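Local structure of Serine/threonine-protein kinase-like protein ACR4 (Arabidopsis thaliana, 7A0J) at residues A[25-29]-A[42-48]; A[1-5]-A[143-147]; A[250-254]-A[266-272]; A[280-284]-A[294-299]. The protein controls formative cell division in plant meristems in response to the CLE40 peptide, as a receptor kinase whose beta-propeller ectodomain forms this chain. The contacts are given in a common frame with arbitrary orientation. Numbering follows the deposited sequence.

Contact 1. Residues A[25-29]-A[42-48]; sequences GSHLV and TPGHLQF
Backbone irregularity marks both segments: 25-29 is a tight turn with positive phi at Gly25 (88°) and His27 (68°) that opens into a strand at Val29, while 42-48 is a curved loop, extended at Thr42 and Pro43, turned through Gly44 and His45, and extended again from Leu46 to Phe48. The CA atoms of Leu28 and Gln47 come within 4.8 Å. One backbone hydrogen bond joins the segments, Phe48 N to His27 O at 2.7 Å, and a water bridges Val29 N (2.8 Å) to Pro43 O and Leu46 O (2.7 Å each). His27, chi1 m, adds a weak hydrogen bond from ND1 to Phe48 O at 3.2 Å. Val29, chi1 p, lays CG1 3.7 Å from Thr42 CG2 and 3.8 Å from Phe48 CE1; Leu28, m and t, brings CD2 to 3.6 Å from His45 O. Trp71 of the second repeat meets Val29 of the first and Phe48 of its own. Such a loop between repeats is characteristic of blade-to-blade connections in a beta-propeller.

Contact 2. Residues A[1-5]-A[143-147]; sequences LGSMS and LSAGS
Leu1, in the m, t rotamer, reaches over the backbone of Gly146 and Ser147, its CD2 lying 3.6 Å from Gly146 C and 3.7 Å from Ser147 N. From there residues 1-4 run antiparallel to 143-147, the end-to-end directions 165° apart. Gly2 faces Ala145 as a hydrogen-bonded pair, CA to CA 4.8 Å, with Gly2 N to Ala145 O at 2.8 Å and Ala145 N to Gly2 O at 2.9 Å, both nearly straight. Gly2 has phi 88° and psi -157°, a conformation that favours glycine. The bonded ladder is short, so 2-3 is a weak strand beside strand 139-145 at the edge of a four-stranded antiparallel sheet. The other three strands belong largely to the fourth repeat, and 143-147 lies in an RCC1 repeat. The pairing is near the middle of the chain, where the inner strands of propeller blades gather around the axis; the N-terminal residues thus meet a blade more than 130 residues away. Ser3 (chi1 m) and Ser144 (chi1 t) join their hydroxyls in a hydrogen bond, OG to OG 2.7 Å, and Ser144 OG is also hydrogen-bonded to Ala186 N. Beyond them the strands part, and a water accepts from Met4 N at 3.0 Å and donates to Leu143 O at 2.7 Å. At the other end, Leu1 N is hydrogen-bonded to Tyr11 OH and Ser147 OG to Asp98.

Contact 3. Residues A[250-254]-A[266-272]; sequences DHSAV and APTGIGF
His251 shows how one side chain can tie a turn to a passing loop. With chi1 at -87° and chi2 at -110°, its ring presents ND1 to Phe272 O at 3.0 Å, a good hydrogen bond with the acceptor near the ring plane. Its own carbonyl O receives Phe272 N in a weak hydrogen bond at 3.2 Å and lies 3.4 Å from Gly271 CA in a CA-H...O contact. The backbone of His251 is left-handed (phi 56°, psi 22°), and Asp250 stabilises the bend: in the p rotamer, its OD1 accepts from Ser252 N at 3.2 Å, forming an Asx turn, and from Ser252 OG at 2.8 Å, with Ser252 also p. The chain then extends into the strand at Ala253, whose CB points at the loop, 4.3 Å from Ala266 CB. Phe272, chi1 m and chi2 -72°, turns its ring edge to Ala253, CD2 lying 3.8 Å from Ala253 CB. Between these contacts, 266-272 arches away, extended at Ala266 and Pro267, turning through Thr268 and Gly269, and extended again from Ile270. A water fills the gap, accepting from Ala253 N at 2.7 Å and donating to Pro267 O at 2.7 Å and Ile270 O at 2.6 Å. Trp296 of the following repeat packs against Ala253, Ala266 and Pro267. The arrangement is that of a beta-propeller linker leading, after an unmodelled part, from the outer strand of the sixth repeat into the seventh.

Contact 4. Residues A[280-284]-A[294-299]; sequences YFTCG and VCWGLG
This is a disulfide-linked antiparallel strand pair, the hairpin formed by strands 281-285 and 294-297 in the seventh repeat. The axes of 281-284 and 294-297 approach to 4.7 Å with N-to-C directions 161° apart. Phe281-Gly297 and Cys283-Cys295 are non-hydrogen-bonded pairs, CA to CA 4.1 and 4.0 Å; Thr282-Trp296 and Gly284-Val294 are hydrogen-bonded pairs. Thr282 N to Trp296 O and Trp296 N to Thr282 O are both 3.0 Å, Gly284 N to Val294 O is 2.9 Å, and Leu298 N to Tyr280 O, at 3.2 Å, carries the hydrogen bonding past the strands. On the face bearing Phe281, the sulphurs of Cys283 and Cys295, both chi1 m, are joined SG to SG at 2.0 Å with chi3 110°, a cross-strand disulfide at a non-hydrogen-bonded position. Corresponding disulfides join cysteines within the other six repeats, so in this propeller the link recurs blade by blade. The face carrying Thr282 and Trp296 turns to the preceding blade. Trp296, chi1 p and chi2 93°, folds back over the strand so that Thr282 CB sits 4.2 Å from the centroid of its six-membered ring, a CH-pi contact over the face; Thr282 OG1 is hydrogen-bonded to Tyr242 OH. Leu298 brings CD2 to 3.8 Å from Phe281 CA. At Gly299, phi is 135°, a value that calls for glycine, and its C lies 3.9 Å from Tyr280 CD1.

In the fold
The four contacts sample a propeller from its middle to its rim. Contact 2, its centre about 3 Å from that of the chain, is buried and rests on backbone pairing and a serine pair; contacts 1 and 3, their centres about 18 and 20 Å from it, lie at the surface and share one design, a turn whose positive-phi histidine is hydrogen-bonded to an inter-repeat loop, with a three-way water. The likeness is consistent with equivalent positions in two repeats. Contact 4, partly buried, adds the covalent link. Contacts 3 and 4 are the only two that touch: Trp296 packs on Pro267 of the preceding repeat, and Phe272 CD1 lies 3.3 Å from Gly284 C within the seventh.

Contact 1. Residues A[25-29]-A[42-48]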
loop_
_atom_site.group_PDB
_atom_site.type_symbol
_atom_site.label_atom_id
_atom_site.label_comp_id
_atom_site.label_asym_id
_atom_site.label_seq_id
_atom_site.Cartn_x
_atom_site.Cartn_y
_atom_site.Cartn_z
ATOM N N GLY A 25 17.198 1.701 11.456
ATOM C CA GLY A 25 17.564 0.681 10.453
ATOM C C GLY A 25 17.414 -0.733 10.990
ATOM O O GLY A 25 17.884 -1.672 10.315
ATOM N N SER A 26 16.774 -0.885 12.155
ATOM C CA SER A 26 16.547 -2.179 12.852
ATOM C C SER A 26 15.531 -3.030 12.078
ATOM O O SER A 26 15.537 -4.261 12.266
ATOM C CB SER A 26 16.091 -1.948 14.271
ATOM O OG SER A 26 14.879 -1.206 14.299
ATOM N N HIS A 27 14.683 -2.389 11.264
ATOM C CA HIS A 27 13.563 -3.008 10.503
ATOM C C HIS A 27 12.476 -3.489 11.475
ATOM O O HIS A 27 11.647 -4.325 11.069
ATOM C CB HIS A 27 14.085 -4.113 9.569
ATOM C CG HIS A 27 14.849 -3.583 8.402
ATOM N ND1 HIS A 27 14.221 -3.054 7.288
ATOM C CD2 HIS A 27 16.176 -3.490 8.171
ATOM C CE1 HIS A 27 15.131 -2.664 6.420
ATOM N NE2 HIS A 27 16.339 -2.920 6.937
ATOM N N LEU A 28 12.469 -2.957 12.701
ATOM C CA LEU A 28 11.380 -3.157 13.694
ATOM C C LEU A 28 10.237 -2.202 13.339
ATOM O O LEU A 28 10.513 -1.156 12.719
ATOM C CB LEU A 28 11.915 -2.890 15.105
ATOM C CG LEU A 28 13.060 -3.795 15.560
ATOM C CD1 LEU A 28 13.620 -3.330 16.895
ATOM C CD2 LEU A 28 12.612 -5.247 15.645
ATOM N N VAL A 29 9.005 -2.557 13.703
ATOM C CA VAL A 29 7.785 -1.756 13.393
ATOM C C VAL A 29 7.317 -1.060 14.675
ATOM O O VAL A 29 7.369 -1.689 15.750
ATOM C CB VAL A 29 6.670 -2.613 12.755
ATOM C CG1 VAL A 29 6.321 -3.839 13.586
ATOM C CG2 VAL A 29 5.422 -1.789 12.471
ATOM N N THR A 42 1.297 -5.428 18.004
ATOM C CA THR A 42 2.505 -5.079 17.207
ATOM C C THR A 42 3.692 -5.895 17.713
ATOM O O THR A 42 4.038 -5.818 18.889
ATOM C CB THR A 42 2.819 -3.578 17.256
ATOM O OG1 THR A 42 1.675 -2.862 16.788
ATOM C CG2 THR A 42 4.024 -3.212 16.417
ATOM N N PRO A 43 4.346 -6.706 16.848
ATOM C CA PRO A 43 5.562 -7.419 17.238
ATOM C C PRO A 43 6.689 -6.439 17.596
ATOM O O PRO A 43 6.957 -5.546 16.810
ATOM C CB PRO A 43 5.941 -8.243 15.997
ATOM C CG PRO A 43 4.686 -8.274 15.148
ATOM C CD PRO A 43 3.958 -6.984 15.457
ATOM N N GLY A 44 7.310 -6.625 18.763
ATOM C CA GLY A 44 8.399 -5.767 19.269
ATOM C C GLY A 44 9.761 -6.187 18.735
ATOM O O GLY A 44 10.690 -5.354 18.788
ATOM N N HIS A 45 9.881 -7.425 18.240
ATOM C CA HIS A 45 11.175 -8.087 17.919
ATOM C C HIS A 45 11.214 -8.628 16.480
ATOM O O HIS A 45 12.339 -8.820 15.978
ATOM C CB HIS A 45 11.464 -9.184 18.950
ATOM C CG HIS A 45 11.429 -8.703 20.364
ATOM N ND1 HIS A 45 12.543 -8.189 20.998
ATOM C CD2 HIS A 45 10.422 -8.646 21.263
ATOM C CE1 HIS A 45 12.226 -7.841 22.229
ATOM N NE2 HIS A 45 10.929 -8.111 22.417
ATOM N N LEU A 46 10.066 -8.886 15.841
ATOM C CA LEU A 46 10.008 -9.365 14.430
ATOM C C LEU A 46 10.408 -8.218 13.497
ATOM O O LEU A 46 9.853 -7.113 13.648
ATOM C CB LEU A 46 8.601 -9.874 14.090
ATOM C CG LEU A 46 8.163 -11.172 14.768
ATOM C CD1 LEU A 46 6.797 -11.605 14.257
ATOM C CD2 LEU A 46 9.180 -12.283 14.552
ATOM N N GLN A 47 11.333 -8.479 12.571
ATOM C CA GLN A 47 11.839 -7.486 11.588
ATOM C C GLN A 47 11.036 -7.616 10.288
ATOM O O GLN A 47 10.658 -8.751 9.931
ATOM C CB GLN A 47 13.338 -7.678 11.366
ATOM C CG GLN A 47 14.167 -7.350 12.600
ATOM C CD GLN A 47 15.581 -7.864 12.506
ATOM O OE1 GLN A 47 16.540 -7.096 12.475
ATOM N NE2 GLN A 47 15.720 -9.178 12.455
ATOM N N PHE A 48 10.771 -6.482 9.634
ATOM C CA PHE A 48 9.967 -6.371 8.391
ATOM C C PHE A 48 10.734 -5.536 7.361
ATOM O O PHE A 48 11.498 -4.636 7.757
ATOM C CB PHE A 48 8.604 -5.742 8.688
ATOM C CG PHE A 48 7.735 -6.548 9.619
ATOM C CD1 PHE A 48 7.812 -6.371 10.993
ATOM C CD2 PHE A 48 6.843 -7.484 9.122
ATOM C CE1 PHE A 48 7.011 -7.113 11.848
ATOM C CE2 PHE A 48 6.042 -8.225 9.978
ATOM C CZ PHE A 48 6.129 -8.040 11.340
HETATM O O HOH W 1 8.990 -4.955 15.115
#

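Contact 2. Residues A[1-5]-A[143-147]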
loop_
_atom_site.group_PDB
_atom_site.type_symbol
_atom_site.label_atom_id
_atom_site.label_comp_id
_atom_site.label_asym_id
_atom_site.label_seq_id
_atom_site.Cartn_x
_atom_site.Cartn_y
_atom_site.Cartn_z
ATOM N N LEU A 1 -5.336 -0.531 2.053
ATOM C CA LEU A 1 -5.250 -0.090 0.628
ATOM C C LEU A 1 -3.780 0.098 0.238
ATOM O O LEU A 1 -2.940 0.268 1.146
ATOM C CB LEU A 1 -6.013 1.229 0.446
ATOM C CG LEU A 1 -7.540 1.151 0.492
ATOM C CD1 LEU A 1 -8.147 2.544 0.400
ATOM C CD2 LEU A 1 -8.086 0.261 -0.615
ATOM N N GLY A 2 -3.493 0.070 -1.065
ATOM C CA GLY A 2 -2.234 0.574 -1.648
ATOM C C GLY A 2 -1.126 -0.465 -1.685
ATOM O O GLY A 2 -1.426 -1.676 -1.653
ATOM N N SER A 3 0.121 0.009 -1.747
ATOM C CA SER A 3 1.336 -0.786 -2.056
ATOM C C SER A 3 2.138 -1.043 -0.779
ATOM O O SER A 3 1.926 -0.316 0.214
ATOM C CB SER A 3 2.180 -0.078 -3.083
ATOM O OG SER A 3 1.379 0.407 -4.150
ATOM N N MET A 4 3.037 -2.028 -0.818
ATOM C CA MET A 4 4.025 -2.269 0.264
ATOM C C MET A 4 4.903 -1.022 0.398
ATOM O O MET A 4 5.283 -0.448 -0.640
ATOM C CB MET A 4 4.911 -3.484 -0.021
ATOM C CG MET A 4 5.673 -3.942 1.200
ATOM S SD MET A 4 6.505 -5.527 0.965
ATOM C CE MET A 4 7.780 -5.061 -0.204
ATOM N N SER A 5 5.196 -0.615 1.635
ATOM C CA SER A 5 5.925 0.638 1.954
ATOM C C SER A 5 6.591 0.515 3.329
ATOM O O SER A 5 6.292 -0.459 4.047
ATOM C CB SER A 5 4.981 1.813 1.879
ATOM O OG SER A 5 5.634 3.026 2.222
ATOM N N LEU A 143 3.004 -4.423 -6.477
ATOM C CA LEU A 143 1.622 -4.791 -6.060
ATOM C C LEU A 143 0.976 -3.593 -5.350
ATOM O O LEU A 143 1.674 -2.919 -4.565
ATOM C CB LEU A 143 1.664 -6.016 -5.135
ATOM C CG LEU A 143 1.352 -7.360 -5.791
ATOM C CD1 LEU A 143 2.298 -7.649 -6.945
ATOM C CD2 LEU A 143 1.413 -8.481 -4.764
ATOM N N SER A 144 -0.305 -3.338 -5.631
ATOM C CA SER A 144 -1.119 -2.273 -4.990
ATOM C C SER A 144 -2.579 -2.728 -4.930
ATOM O O SER A 144 -3.117 -3.132 -5.981
ATOM C CB SER A 144 -0.970 -0.960 -5.711
ATOM O OG SER A 144 -1.183 0.128 -4.824
ATOM N N ALA A 145 -3.185 -2.664 -3.741
ATOM C CA ALA A 145 -4.512 -3.241 -3.428
ATOM C C ALA A 145 -5.579 -2.141 -3.398
ATOM O O ALA A 145 -5.343 -1.100 -2.750
ATOM C CB ALA A 145 -4.446 -3.972 -2.112
ATOM N N GLY A 146 -6.702 -2.376 -4.084
ATOM C CA GLY A 146 -7.947 -1.599 -3.943
ATOM C C GLY A 146 -8.916 -2.292 -3.002
ATOM O O GLY A 146 -8.500 -3.267 -2.347
ATOM N N SER A 147 -10.163 -1.815 -2.933
ATOM C CA SER A 147 -11.232 -2.373 -2.063
ATOM C C SER A 147 -11.648 -3.762 -2.564
ATOM O O SER A 147 -11.766 -4.673 -1.724
ATOM C CB SER A 147 -12.420 -1.446 -1.977
ATOM O OG SER A 147 -12.082 -0.252 -1.286
HETATM O O HOH W 2 4.032 -3.341 -3.342
#

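Contact 3. Residues A[250-254]-A[266-272]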
loop_
_atom_site.group_PDB
_atom_site.type_symbol
_atom_site.label_atom_id
_atom_site.label_comp_id
_atom_site.label_asym_id
_atom_site.label_seq_id
_atom_site.Cartn_x
_atom_site.Cartn_y
_atom_site.Cartn_z
ATOM N N ASP A 250 9.137 20.856 -4.117
ATOM C CA ASP A 250 9.066 21.427 -2.741
ATOM C C ASP A 250 8.656 20.363 -1.708
ATOM O O ASP A 250 8.505 20.733 -0.529
ATOM C CB ASP A 250 8.136 22.645 -2.702
ATOM C CG ASP A 250 6.688 22.364 -3.074
ATOM O OD1 ASP A 250 6.388 21.217 -3.460
ATOM O OD2 ASP A 250 5.870 23.299 -2.975
ATOM N N HIS A 251 8.489 19.098 -2.117
ATOM C CA HIS A 251 8.115 17.952 -1.239
ATOM C C HIS A 251 6.804 18.235 -0.488
ATOM O O HIS A 251 6.564 17.573 0.546
ATOM C CB HIS A 251 9.264 17.611 -0.276
ATOM C CG HIS A 251 10.264 16.657 -0.839
ATOM N ND1 HIS A 251 10.378 15.356 -0.385
ATOM C CD2 HIS A 251 11.189 16.802 -1.813
ATOM C CE1 HIS A 251 11.336 14.744 -1.052
ATOM N NE2 HIS A 251 11.849 15.610 -1.935
ATOM N N SER A 252 5.968 19.148 -0.995
ATOM C CA SER A 252 4.680 19.543 -0.368
ATOM C C SER A 252 3.602 18.517 -0.733
ATOM O O SER A 252 3.586 18.055 -1.893
ATOM C CB SER A 252 4.273 20.941 -0.764
ATOM O OG SER A 252 3.894 20.995 -2.130
ATOM N N ALA A 253 2.748 18.169 0.232
ATOM C CA ALA A 253 1.590 17.265 0.054
ATOM C C ALA A 253 0.495 17.997 -0.728
ATOM O O ALA A 253 0.249 19.183 -0.436
ATOM C CB ALA A 253 1.081 16.793 1.394
ATOM N N VAL A 254 -0.123 17.309 -1.690
ATOM C CA VAL A 254 -1.333 17.777 -2.431
ATOM C C VAL A 254 -2.290 16.586 -2.548
ATOM O O VAL A 254 -1.812 15.477 -2.853
ATOM C CB VAL A 254 -0.970 18.373 -3.808
ATOM C CG1 VAL A 254 -0.146 17.416 -4.658
ATOM C CG2 VAL A 254 -2.202 18.840 -4.568
ATOM N N ALA A 266 -5.037 19.364 2.509
ATOM C CA ALA A 266 -3.684 18.924 2.927
ATOM C C ALA A 266 -2.946 20.081 3.596
ATOM O O ALA A 266 -3.184 21.241 3.263
ATOM C CB ALA A 266 -2.915 18.414 1.732
ATOM N N PRO A 267 -2.031 19.807 4.555
ATOM C CA PRO A 267 -1.167 20.849 5.110
ATOM C C PRO A 267 -0.133 21.288 4.061
ATOM O O PRO A 267 0.469 20.429 3.445
ATOM C CB PRO A 267 -0.521 20.172 6.327
ATOM C CG PRO A 267 -0.517 18.700 5.973
ATOM C CD PRO A 267 -1.774 18.488 5.152
ATOM N N THR A 268 0.043 22.602 3.893
ATOM C CA THR A 268 0.727 23.232 2.728
ATOM C C THR A 268 2.211 23.488 3.028
ATOM O O THR A 268 3.033 23.272 2.113
ATOM C CB THR A 268 0.013 24.528 2.324
ATOM O OG1 THR A 268 0.023 25.417 3.441
ATOM C CG2 THR A 268 -1.412 24.295 1.874
ATOM N N GLY A 269 2.538 23.930 4.247
ATOM C CA GLY A 269 3.873 24.452 4.609
ATOM C C GLY A 269 4.870 23.364 4.981
ATOM O O GLY A 269 6.022 23.723 5.296
ATOM N N ILE A 270 4.464 22.090 4.941
ATOM C CA ILE A 270 5.282 20.925 5.397
ATOM C C ILE A 270 5.943 20.262 4.185
ATOM O O ILE A 270 5.316 20.237 3.109
ATOM C CB ILE A 270 4.419 19.913 6.178
ATOM C CG1 ILE A 270 3.602 20.585 7.286
ATOM C CG2 ILE A 270 5.280 18.781 6.722
ATOM C CD1 ILE A 270 2.570 19.681 7.914
ATOM N N GLY A 271 7.156 19.731 4.372
ATOM C CA GLY A 271 7.854 18.873 3.396
ATOM C C GLY A 271 8.009 17.454 3.918
ATOM O O GLY A 271 8.924 17.220 4.731
ATOM N N PHE A 272 7.135 16.545 3.476
ATOM C CA PHE A 272 7.163 15.096 3.805
ATOM C C PHE A 272 8.124 14.380 2.851
ATOM O O PHE A 272 8.299 14.861 1.713
ATOM C CB PHE A 272 5.765 14.482 3.688
ATOM C CG PHE A 272 4.716 15.100 4.576
ATOM C CD1 PHE A 272 4.728 14.888 5.946
ATOM C CD2 PHE A 272 3.700 15.877 4.038
ATOM C CE1 PHE A 272 3.753 15.445 6.760
ATOM C CE2 PHE A 272 2.727 16.434 4.853
ATOM C CZ PHE A 272 2.755 16.216 6.211
HETATM O O HOH W 3 2.881 19.473 2.630
#

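Contact 4. Residues A[280-284]-A[294-299]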
loop_
_atom_site.group_PDB
_atom_site.type_symbol
_atom_site.label_atom_id
_atom_site.label_comp_id
_atom_site.label_asym_id
_atom_site.label_seq_id
_atom_site.Cartn_x
_atom_site.Cartn_y
_atom_site.Cartn_z
ATOM N N TYR A 280 -10.249 7.220 4.812
ATOM C CA TYR A 280 -10.737 8.625 4.893
ATOM C C TYR A 280 -9.725 9.533 5.606
ATOM O O TYR A 280 -10.146 10.566 6.165
ATOM C CB TYR A 280 -12.094 8.670 5.601
ATOM C CG TYR A 280 -13.160 7.820 4.956
ATOM C CD1 TYR A 280 -13.666 8.139 3.706
ATOM C CD2 TYR A 280 -13.660 6.694 5.590
ATOM C CE1 TYR A 280 -14.643 7.362 3.103
ATOM C CE2 TYR A 280 -14.636 5.906 5.000
ATOM C CZ TYR A 280 -15.131 6.242 3.752
ATOM O OH TYR A 280 -16.094 5.473 3.166
ATOM N N PHE A 281 -8.434 9.194 5.567
ATOM C CA PHE A 281 -7.351 10.017 6.165
ATOM C C PHE A 281 -5.988 9.594 5.607
ATOM O O PHE A 281 -5.805 8.411 5.253
ATOM C CB PHE A 281 -7.377 9.913 7.692
ATOM C CG PHE A 281 -7.179 8.517 8.219
ATOM C CD1 PHE A 281 -8.242 7.630 8.287
ATOM C CD2 PHE A 281 -5.928 8.088 8.636
ATOM C CE1 PHE A 281 -8.059 6.342 8.764
ATOM C CE2 PHE A 281 -5.748 6.800 9.115
ATOM C CZ PHE A 281 -6.812 5.929 9.174
ATOM N N THR A 282 -5.066 10.558 5.545
ATOM C CA THR A 282 -3.674 10.405 5.050
ATOM C C THR A 282 -2.711 10.815 6.166
ATOM O O THR A 282 -3.041 11.755 6.914
ATOM C CB THR A 282 -3.461 11.236 3.777
ATOM O OG1 THR A 282 -4.358 10.729 2.791
ATOM C CG2 THR A 282 -2.043 11.194 3.249
ATOM N N CYS A 283 -1.572 10.129 6.263
ATOM C CA CYS A 283 -0.456 10.458 7.186
ATOM C C CYS A 283 0.824 10.669 6.372
ATOM O O CYS A 283 1.038 9.919 5.403
ATOM C CB CYS A 283 -0.259 9.361 8.224
ATOM S SG CYS A 283 -1.736 9.061 9.229
ATOM N N GLY A 284 1.618 11.675 6.749
ATOM C CA GLY A 284 2.948 11.954 6.178
ATOM C C GLY A 284 4.020 11.901 7.251
ATOM O O GLY A 284 3.691 12.177 8.421
ATOM N N VAL A 294 1.926 12.750 11.664
ATOM C CA VAL A 294 1.167 13.935 11.163
ATOM C C VAL A 294 0.097 13.426 10.190
ATOM O O VAL A 294 0.464 13.016 9.074
ATOM C CB VAL A 294 2.095 14.968 10.493
ATOM C CG1 VAL A 294 1.326 16.199 10.039
ATOM C CG2 VAL A 294 3.252 15.365 11.398
ATOM N N CYS A 295 -1.172 13.440 10.608
ATOM C CA CYS A 295 -2.319 12.878 9.846
ATOM C C CYS A 295 -3.448 13.906 9.750
ATOM O O CYS A 295 -3.590 14.726 10.678
ATOM C CB CYS A 295 -2.840 11.599 10.489
ATOM S SG CYS A 295 -1.542 10.372 10.778
ATOM N N TRP A 296 -4.211 13.846 8.658
ATOM C CA TRP A 296 -5.372 14.729 8.375
ATOM C C TRP A 296 -6.472 13.927 7.675
ATOM O O TRP A 296 -6.137 13.006 6.901
ATOM C CB TRP A 296 -4.926 15.959 7.572
ATOM C CG TRP A 296 -4.476 15.670 6.173
ATOM C CD1 TRP A 296 -5.229 15.707 5.035
ATOM C CD2 TRP A 296 -3.144 15.320 5.760
ATOM N NE1 TRP A 296 -4.459 15.394 3.946
ATOM C CE2 TRP A 296 -3.175 15.154 4.359
ATOM C CE3 TRP A 296 -1.933 15.121 6.435
ATOM C CZ2 TRP A 296 -2.042 14.803 3.626
ATOM C CZ3 TRP A 296 -0.813 14.774 5.710
ATOM C CH2 TRP A 296 -0.870 14.618 4.324
ATOM N N GLY A 297 -7.733 14.250 7.979
ATOM C CA GLY A 297 -8.927 13.599 7.410
ATOM C C GLY A 297 -9.408 14.323 6.167
ATOM O O GLY A 297 -9.259 15.560 6.112
ATOM N N LEU A 298 -9.952 13.581 5.197
ATOM C CA LEU A 298 -10.518 14.134 3.936
ATOM C C LEU A 298 -11.460 13.098 3.305
ATOM O O LEU A 298 -10.983 12.234 2.543
ATOM C CB LEU A 298 -9.379 14.564 2.999
ATOM C CG LEU A 298 -8.358 13.504 2.571
ATOM C CD1 LEU A 298 -7.444 14.062 1.491
ATOM C CD2 LEU A 298 -7.526 13.000 3.742
ATOM N N GLY A 299 -12.753 13.178 3.641
ATOM C CA GLY A 299 -13.801 12.240 3.191
ATOM C C GLY A 299 -14.709 11.824 4.334
ATOM O O GLY A 299 -15.908 12.109 4.321
#